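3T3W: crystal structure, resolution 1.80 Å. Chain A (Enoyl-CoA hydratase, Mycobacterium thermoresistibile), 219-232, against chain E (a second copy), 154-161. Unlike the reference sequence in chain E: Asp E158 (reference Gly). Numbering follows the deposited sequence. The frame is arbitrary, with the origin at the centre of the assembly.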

# COMPACT_ATOMS: atom_id res chain seq x y z
N LYS A 219 -4.39 31.50 -15.69
CA LYS A 219 -5.73 31.70 -16.29
C LYS A 219 -6.80 30.71 -15.86
O LYS A 219 -8.00 30.96 -16.06
CB LYS A 219 -5.60 31.65 -17.81
CG LYS A 219 -4.76 32.81 -18.32
CD LYS A 219 -4.76 32.79 -19.82
CE LYS A 219 -4.02 33.97 -20.41
NZ LYS A 219 -3.64 33.58 -21.80
N MET A 220 -6.38 29.58 -15.26
CA MET A 220 -7.28 28.49 -14.96
C MET A 220 -8.03 28.69 -13.64
O MET A 220 -7.54 29.39 -12.73
CB MET A 220 -6.51 27.17 -14.87
CG MET A 220 -5.78 26.79 -16.12
SD MET A 220 -6.94 26.58 -17.50
CE MET A 220 -5.73 26.14 -18.77
N PRO A 221 -9.15 28.01 -13.49
CA PRO A 221 -9.91 28.11 -12.20
C PRO A 221 -9.12 27.57 -11.01
O PRO A 221 -8.59 26.46 -11.09
CB PRO A 221 -11.16 27.27 -12.47
CG PRO A 221 -11.31 27.24 -13.96
CD PRO A 221 -9.89 27.21 -14.48
N PRO A 222 -9.02 28.34 -9.91
CA PRO A 222 -8.15 27.93 -8.85
C PRO A 222 -8.54 26.61 -8.19
O PRO A 222 -7.64 25.84 -7.78
CB PRO A 222 -8.24 29.09 -7.85
CG PRO A 222 -8.41 30.26 -8.73
CD PRO A 222 -9.43 29.77 -9.73
N PHE A 223 -9.84 26.33 -8.06
CA PHE A 223 -10.20 25.05 -7.42
C PHE A 223 -9.90 23.86 -8.32
O PHE A 223 -9.51 22.80 -7.84
CB PHE A 223 -11.67 25.04 -6.95
CG PHE A 223 -12.01 23.87 -6.06
CD1 PHE A 223 -11.36 23.70 -4.84
CD2 PHE A 223 -12.96 22.93 -6.42
CE1 PHE A 223 -11.68 22.65 -4.02
CE2 PHE A 223 -13.26 21.84 -5.62
CZ PHE A 223 -12.61 21.69 -4.42
N ALA A 224 -10.04 24.01 -9.62
CA ALA A 224 -9.61 22.96 -10.54
C ALA A 224 -8.09 22.74 -10.56
O ALA A 224 -7.63 21.61 -10.63
CB ALA A 224 -10.15 23.24 -11.93
N LEU A 225 -7.30 23.82 -10.49
CA LEU A 225 -5.86 23.66 -10.30
C LEU A 225 -5.55 22.92 -8.99
O LEU A 225 -4.73 22.02 -8.96
CB LEU A 225 -5.16 25.02 -10.31
CG LEU A 225 -5.15 25.80 -11.65
CD1 LEU A 225 -4.62 27.24 -11.46
CD2 LEU A 225 -4.39 25.07 -12.74
N ARG A 226 -6.21 23.32 -7.91
CA ARG A 226 -6.00 22.67 -6.63
C ARG A 226 -6.26 21.17 -6.72
O ARG A 226 -5.48 20.37 -6.21
CB ARG A 226 -6.91 23.28 -5.56
CG ARG A 226 -6.82 22.59 -4.21
CD ARG A 226 -7.59 23.30 -3.08
NE ARG A 226 -7.27 22.61 -1.84
CZ ARG A 226 -7.31 23.15 -0.62
NH1 ARG A 226 -6.87 22.44 0.42
NH2 ARG A 226 -7.73 24.40 -0.46
N GLN A 227 -7.38 20.80 -7.33
CA GLN A 227 -7.78 19.41 -7.35
C GLN A 227 -7.03 18.57 -8.39
O GLN A 227 -6.87 17.37 -8.23
CB GLN A 227 -9.29 19.30 -7.47
CG GLN A 227 -10.09 19.81 -6.26
CD GLN A 227 -9.66 19.20 -4.93
OE1 GLN A 227 -8.58 19.54 -4.42
NE2 GLN A 227 -10.44 18.28 -4.40
N ALA A 228 -6.59 19.21 -9.46
CA ALA A 228 -5.63 18.56 -10.38
C ALA A 228 -4.33 18.19 -9.68
O ALA A 228 -3.81 17.06 -9.84
CB ALA A 228 -5.35 19.43 -11.62
N LYS A 229 -3.80 19.13 -8.91
CA LYS A 229 -2.66 18.88 -8.08
C LYS A 229 -2.91 17.76 -7.08
O LYS A 229 -2.06 16.87 -6.91
CB LYS A 229 -2.26 20.16 -7.33
CG LYS A 229 -1.03 20.00 -6.47
CD LYS A 229 -0.57 21.33 -5.91
CE LYS A 229 0.65 21.16 -5.01
NZ LYS A 229 1.55 22.38 -5.05
N ARG A 230 -4.06 17.81 -6.42
CA ARG A 230 -4.46 16.78 -5.47
C ARG A 230 -4.58 15.39 -6.11
O ARG A 230 -4.14 14.40 -5.53
CB ARG A 230 -5.80 17.10 -4.80
CG ARG A 230 -5.93 16.27 -3.52
CD ARG A 230 -7.26 16.41 -2.92
NE ARG A 230 -7.38 15.57 -1.73
CZ ARG A 230 -7.05 15.94 -0.50
NH1 ARG A 230 -6.56 17.20 -0.26
NH2 ARG A 230 -7.29 15.07 0.50
N ALA A 231 -5.15 15.33 -7.31
CA ALA A 231 -5.32 14.06 -8.05
C ALA A 231 -3.96 13.35 -8.20
O ALA A 231 -3.80 12.15 -7.89
CB ALA A 231 -5.98 14.32 -9.41
N VAL A 232 -2.95 14.11 -8.59
CA VAL A 232 -1.62 13.55 -8.77
C VAL A 232 -0.92 13.28 -7.44
O VAL A 232 -0.40 12.16 -7.22
CB VAL A 232 -0.78 14.44 -9.67
CG1 VAL A 232 0.65 13.92 -9.78
CG2 VAL A 232 -1.44 14.55 -11.07
N VAL E 154 -9.75 19.36 -19.10
CA VAL E 154 -10.97 19.57 -18.29
C VAL E 154 -10.84 20.51 -17.12
O VAL E 154 -11.89 20.95 -16.62
CB VAL E 154 -11.66 18.29 -17.80
CG1 VAL E 154 -12.14 17.52 -18.99
CG2 VAL E 154 -10.78 17.51 -16.79
N VAL E 155 -9.61 20.91 -16.73
CA VAL E 155 -9.43 21.99 -15.73
C VAL E 155 -10.18 23.26 -16.16
O VAL E 155 -10.71 23.99 -15.32
CB VAL E 155 -7.95 22.21 -15.43
CG1 VAL E 155 -7.65 23.57 -14.76
CG2 VAL E 155 -7.43 21.05 -14.60
N LEU E 156 -10.26 23.50 -17.46
CA LEU E 156 -11.04 24.65 -17.99
C LEU E 156 -12.52 24.64 -17.57
O LEU E 156 -13.15 25.72 -17.45
CB LEU E 156 -10.96 24.65 -19.50
CG LEU E 156 -9.63 25.05 -20.14
CD1 LEU E 156 -9.61 24.65 -21.63
CD2 LEU E 156 -9.37 26.56 -19.99
N MET E 157 -13.05 23.45 -17.35
CA MET E 157 -14.42 23.21 -16.93
C MET E 157 -14.56 23.06 -15.43
O MET E 157 -15.61 22.63 -14.99
CB MET E 157 -14.99 21.96 -17.62
CG MET E 157 -15.28 22.15 -19.08
SD MET E 157 -15.93 20.57 -19.69
CE MET E 157 -16.02 20.89 -21.45
N ASP E 158 -13.50 23.40 -14.68
CA ASP E 158 -13.42 23.38 -13.22
C ASP E 158 -13.25 21.99 -12.60
O ASP E 158 -13.52 21.80 -11.42
CB ASP E 158 -14.60 24.09 -12.56
CG ASP E 158 -14.24 24.73 -11.16
OD1 ASP E 158 -13.08 25.07 -10.84
OD2 ASP E 158 -15.19 24.85 -10.33
N ILE E 159 -12.71 21.04 -13.37
CA ILE E 159 -12.56 19.69 -12.90
C ILE E 159 -11.08 19.26 -12.94
O ILE E 159 -10.38 19.56 -13.92
CB ILE E 159 -13.39 18.76 -13.80
CG1 ILE E 159 -14.82 19.23 -14.03
CG2 ILE E 159 -13.37 17.35 -13.26
CD1 ILE E 159 -15.64 19.29 -12.77
N GLY E 160 -10.64 18.56 -11.90
CA GLY E 160 -9.24 18.11 -11.75
C GLY E 160 -8.92 16.83 -12.53
O GLY E 160 -8.53 15.82 -11.93
N GLY E 161 -9.04 16.89 -13.86
CA GLY E 161 -8.76 15.76 -14.72
C GLY E 161 -9.96 14.84 -14.78
O GLY E 161 -10.87 14.96 -13.96
O HOH W 1 -12.02 20.97 -8.98
O HOH W 2 -12.30 27.58 -9.14

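The contact is built on small residues along one side of a helix and on Val E155, the residue of chain E most covered here, which packs beside them. Val E155 points toward chain A with chi1 at t, and its methyls share Ala A224 but otherwise reach different neighbours: CG1 lies 3.8 Å from Met A220 CB, 3.8 Å from Ala A224 CB and 4.1 Å from Leu A225 CD2, while CG2 lies 4.4 Å from Ala A224 CB and 4.0 Å from Ala A228 CB.

Leu E156, exposed in the assembly, starts from a CA-to-CB bond that points away, yet its m,t rotamer brings CD2 to 3.5 Å from Met A220 SD. Met A220 meets it with an m,m,t chain, whose bend at CG places the sulfur beside that methyl.

Asp E158, where the reference sequence has Gly, sits at positive phi (77°). Its CA-to-CB bond points sideways, but chi1 at t (-151°) carries OD1 to the start of the helix, 3.3 Å from Pro A221 CB. Pro A221 is the N-cap residue, and the first helical turn leaves amides without backbone partners inside the helix. One of these, Phe A223 N, donates to water 2 (3.0 Å to its O), which donates to Asp E158 OD1 (3.1 Å from the water O), so carboxylate and amide are joined through solvent.

Further along, side chains shrink to a methyl or nothing. Ala A224 CB comes within 3.4 Å of Asp E158 C, and at Gly E160 backbone meets backbone, CA lying 3.7 Å from Ala A228 N. An ideal CB on Gly E160 would stand 2.8 Å from both Gln A227 C and Ala A228 N, a clash. The rule here is close approach through absent or minimal side chains.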